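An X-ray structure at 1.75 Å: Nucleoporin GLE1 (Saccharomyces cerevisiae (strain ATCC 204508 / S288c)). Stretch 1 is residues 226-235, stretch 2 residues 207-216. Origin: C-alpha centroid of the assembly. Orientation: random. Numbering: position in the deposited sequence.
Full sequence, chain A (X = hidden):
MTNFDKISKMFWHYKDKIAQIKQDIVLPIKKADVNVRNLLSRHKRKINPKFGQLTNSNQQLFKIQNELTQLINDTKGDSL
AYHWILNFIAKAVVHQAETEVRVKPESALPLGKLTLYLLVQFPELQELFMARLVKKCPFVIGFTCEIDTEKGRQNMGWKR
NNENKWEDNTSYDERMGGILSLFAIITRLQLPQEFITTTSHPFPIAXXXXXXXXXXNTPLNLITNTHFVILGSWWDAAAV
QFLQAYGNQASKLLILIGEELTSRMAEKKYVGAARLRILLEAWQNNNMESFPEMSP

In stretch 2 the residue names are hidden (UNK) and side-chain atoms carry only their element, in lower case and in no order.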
# COMPACT_ATOMS: atom_id res chain seq x y z
N THR A 226 3.14 -14.75 1.32
CA THR A 226 2.65 -13.44 0.88
C THR A 226 3.40 -12.30 1.55
O THR A 226 3.61 -11.25 0.94
CB THR A 226 1.15 -13.31 1.16
OG1 THR A 226 0.47 -14.53 0.81
CG2 THR A 226 0.58 -12.17 0.38
N HIS A 227 3.78 -12.47 2.82
CA HIS A 227 4.57 -11.42 3.47
C HIS A 227 5.85 -11.16 2.69
O HIS A 227 6.27 -10.00 2.53
CB HIS A 227 4.91 -11.82 4.90
CG HIS A 227 3.73 -11.87 5.80
ND1 HIS A 227 2.96 -13.01 5.97
CD2 HIS A 227 3.16 -10.91 6.57
CE1 HIS A 227 1.98 -12.75 6.82
NE2 HIS A 227 2.08 -11.49 7.20
N PHE A 228 6.49 -12.22 2.21
CA PHE A 228 7.72 -12.05 1.47
C PHE A 228 7.46 -11.46 0.10
O PHE A 228 8.25 -10.64 -0.39
CB PHE A 228 8.45 -13.39 1.34
CG PHE A 228 9.00 -13.91 2.65
CD1 PHE A 228 10.16 -13.39 3.19
CD2 PHE A 228 8.33 -14.90 3.35
CE1 PHE A 228 10.65 -13.86 4.39
CE2 PHE A 228 8.82 -15.38 4.54
CZ PHE A 228 9.99 -14.86 5.06
N VAL A 229 6.35 -11.87 -0.53
CA VAL A 229 5.98 -11.29 -1.82
C VAL A 229 5.79 -9.79 -1.70
O VAL A 229 6.33 -9.02 -2.50
CB VAL A 229 4.71 -11.98 -2.36
CG1 VAL A 229 4.22 -11.26 -3.62
CG2 VAL A 229 5.00 -13.43 -2.69
N ILE A 230 4.99 -9.33 -0.73
CA ILE A 230 4.72 -7.90 -0.68
C ILE A 230 5.98 -7.14 -0.29
O ILE A 230 6.17 -6.00 -0.72
CB ILE A 230 3.53 -7.57 0.24
CG1 ILE A 230 3.82 -7.92 1.70
CG2 ILE A 230 2.26 -8.28 -0.26
CD1 ILE A 230 4.42 -6.75 2.49
N LEU A 231 6.86 -7.75 0.52
CA LEU A 231 8.12 -7.08 0.86
C LEU A 231 9.01 -6.93 -0.36
O LEU A 231 9.73 -5.94 -0.51
CB LEU A 231 8.85 -7.84 1.98
CG LEU A 231 8.26 -7.72 3.39
CD1 LEU A 231 9.00 -8.61 4.38
CD2 LEU A 231 8.30 -6.28 3.87
N GLY A 232 9.00 -7.92 -1.25
CA GLY A 232 9.77 -7.80 -2.48
C GLY A 232 9.18 -6.79 -3.44
O GLY A 232 9.90 -6.02 -4.07
N SER A 233 7.84 -6.77 -3.56
CA SER A 233 7.20 -5.73 -4.34
C SER A 233 7.50 -4.36 -3.76
O SER A 233 7.75 -3.39 -4.50
CB SER A 233 5.69 -5.95 -4.37
OG SER A 233 5.41 -7.17 -5.01
N TRP A 234 7.42 -4.24 -2.43
CA TRP A 234 7.78 -3.00 -1.75
C TRP A 234 9.21 -2.59 -2.07
O TRP A 234 9.48 -1.43 -2.41
CB TRP A 234 7.61 -3.17 -0.23
CG TRP A 234 8.12 -1.97 0.50
CD1 TRP A 234 7.42 -0.85 0.83
CD2 TRP A 234 9.47 -1.75 0.94
NE1 TRP A 234 8.25 0.05 1.45
CE2 TRP A 234 9.50 -0.47 1.53
CE3 TRP A 234 10.64 -2.50 0.89
CZ2 TRP A 234 10.66 0.06 2.08
CZ3 TRP A 234 11.80 -1.97 1.44
CH2 TRP A 234 11.79 -0.70 2.00
N TRP A 235 10.14 -3.54 -1.98
CA TRP A 235 11.56 -3.27 -2.20
C TRP A 235 11.82 -2.70 -3.58
O TRP A 235 12.49 -1.67 -3.72
CB TRP A 235 12.33 -4.57 -1.99
CG TRP A 235 13.84 -4.51 -1.96
CD1 TRP A 235 14.70 -4.12 -2.95
CD2 TRP A 235 14.66 -4.94 -0.87
NE1 TRP A 235 16.01 -4.28 -2.54
CE2 TRP A 235 16.01 -4.77 -1.26
CE3 TRP A 235 14.38 -5.43 0.41
CZ2 TRP A 235 17.07 -5.10 -0.42
CZ3 TRP A 235 15.44 -5.75 1.24
CH2 TRP A 235 16.77 -5.58 0.83
N UNK A 207 5.13 5.37 6.85
CA UNK A 207 4.20 4.26 6.74
C UNK A 207 4.87 3.02 6.16
O UNK A 207 4.43 1.90 6.44
c UNK A 207 1.93 5.76 7.90
c UNK A 207 2.21 5.88 6.41
c UNK A 207 0.92 6.02 5.63
c UNK A 207 3.00 4.67 5.89
N UNK A 208 5.93 3.21 5.36
CA UNK A 208 6.75 2.09 4.92
C UNK A 208 7.56 1.52 6.07
O UNK A 208 7.73 0.30 6.15
c UNK A 208 7.70 2.50 3.79
o UNK A 208 7.05 2.46 2.53
N UNK A 209 8.10 2.37 6.95
CA UNK A 209 8.74 1.85 8.15
C UNK A 209 7.76 0.96 8.93
O UNK A 209 8.12 -0.15 9.32
c UNK A 209 11.65 1.74 11.67
c UNK A 209 11.43 2.31 10.39
c UNK A 209 10.01 2.45 10.23
c UNK A 209 13.80 2.31 10.08
c UNK A 209 9.28 2.98 9.04
c UNK A 209 13.98 1.74 11.35
c UNK A 209 12.53 2.60 9.59
c UNK A 209 12.92 1.44 12.15
c UNK A 209 9.46 1.99 11.39
n UNK A 209 10.42 1.56 12.25
N UNK A 210 6.51 1.40 9.08
CA UNK A 210 5.54 0.62 9.86
C UNK A 210 5.36 -0.77 9.28
O UNK A 210 5.26 -1.76 10.02
n UNK A 210 3.69 4.62 11.39
c UNK A 210 3.30 3.67 10.47
c UNK A 210 4.72 4.15 12.07
n UNK A 210 4.99 2.93 11.64
c UNK A 210 4.12 2.60 10.62
c UNK A 210 4.16 1.29 9.90
N UNK A 211 5.27 -0.87 7.96
CA UNK A 211 5.03 -2.16 7.32
C UNK A 211 6.15 -3.13 7.64
O UNK A 211 5.91 -4.27 8.05
c UNK A 211 3.50 -0.77 4.03
c UNK A 211 4.86 -3.37 5.11
c UNK A 211 4.88 -1.99 5.80
c UNK A 211 3.61 -1.22 5.48
N UNK A 212 7.40 -2.69 7.42
CA UNK A 212 8.53 -3.59 7.62
C UNK A 212 8.68 -3.95 9.09
O UNK A 212 8.93 -5.12 9.42
c UNK A 212 10.11 -3.17 5.59
c UNK A 212 9.82 -2.94 7.09
c UNK A 212 11.46 -2.59 5.19
c UNK A 212 9.00 -2.62 4.70
N UNK A 213 8.56 -2.96 9.98
CA UNK A 213 8.70 -3.22 11.41
C UNK A 213 7.63 -4.19 11.90
O UNK A 213 7.93 -5.09 12.68
c UNK A 213 8.62 -1.92 12.20
N UNK A 214 6.39 -3.98 11.49
CA UNK A 214 5.29 -4.78 12.01
C UNK A 214 5.36 -6.22 11.52
O UNK A 214 5.03 -7.15 12.27
c UNK A 214 1.68 0.22 12.34
n UNK A 214 2.50 -0.79 12.61
c UNK A 214 2.58 -2.03 11.86
n UNK A 214 0.80 0.14 11.36
n UNK A 214 1.75 1.32 13.08
c UNK A 214 3.72 -2.86 12.40
c UNK A 214 3.96 -4.15 11.62
N UNK A 215 5.75 -6.42 10.26
CA UNK A 215 5.94 -7.77 9.77
C UNK A 215 7.09 -8.44 10.51
O UNK A 215 6.99 -9.60 10.92
c UNK A 215 4.86 -7.34 7.54
c UNK A 215 4.98 -7.18 6.02
c UNK A 215 6.58 -9.14 7.76
c UNK A 215 6.16 -7.76 8.24
N UNK A 216 8.19 -7.71 10.74
CA UNK A 216 9.28 -8.27 11.52
C UNK A 216 8.90 -8.56 12.96
O UNK A 216 9.57 -9.36 13.62
s UNK A 216 11.37 -7.38 9.92
c UNK A 216 10.48 -7.34 11.50

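Position 207 carries four side-chain carbons, forked at the second, and is out of reach of stretch 1. A fork one carbon beyond CB is the mark of leucine: Leu 207. Position 208 has one carbon followed by one oxygen. That oxygen lies 2.9 Å from NE1 of Trp 234, and the N-H...O angle of 167° makes this a nearly straight hydrogen bond donated by the indole. A single carbon ending in oxygen is serine, so this is Ser 208 and the acceptor is its OG.

At position 209 one carbon leads to fused five- and six-membered rings holding eight carbons and one nitrogen. This is an indole, hence Trp 209; its CA-to-CB bond points away from stretch 1. Position 210 shows one carbon and a five-membered ring of three carbons and two nitrogens, an imidazole, which identifies His 210. It lies out of reach of the partner helix.

Position 211 again has four carbons, but the fork is at the first and one arm is two carbons long. The shorter arm comes within 4.3 Å of CD1 of Ile 230. Branching at CB with unequal arms gives isoleucine, Ile 211. Position 212 returns to the fork at the second of four carbons. One terminal methyl sits 3.9 Å from the centroid of the six-membered ring of Trp 234, only 12° off the ring normal, and the other is 3.7 Å from CH2 of the same indole. The residue is Leu 212, with CD1 the methyl over the ring center and CD2 the one near CH2; CD1 also lies 3.8 Å from CD2 of Leu 231.

Position 213 has a single carbon and nothing beyond it: Ala 213, out of reach. At position 214 three carbons and a nitrogen lead to a carbon bearing two more nitrogens. This guanidinium defines Arg 214, whose nitrogens are hydrogen-bonded elsewhere in the structure.

Position 215 has four carbons forked at the first, with one arm two carbons long. The end of the long arm is 3.6 Å from CD1 of Ile 230 and 4.1 Å from CD2 of Leu 231, while the short arm is 4.0 Å from CD2 of His 227. It is Ile 215, with CD1 and CG2 making these respective approaches. Position 216, one carbon then one sulfur, is Cys 216; its CA-to-CB bond points sideways.

The contact joins two helices running nearly antiparallel, at 152°, with axes 11.5 Å apart at closest approach. Accordingly the register runs in reverse: His 227 faces Ile 215, Leu 231 faces Leu 212 and Trp 234 faces Ser 208. The 386 Å² buried is mostly apolar packing, in which Ile 215 reaches three residues of stretch 1. Trp 234 combines two kinds of contact, offering a ring face to Leu 212 while its edge directs NE1 to Ser 208 OG, so the indole nitrogen is satisfied within an otherwise apolar seam.

Stretch 2 (207-216) LSWHILARIC
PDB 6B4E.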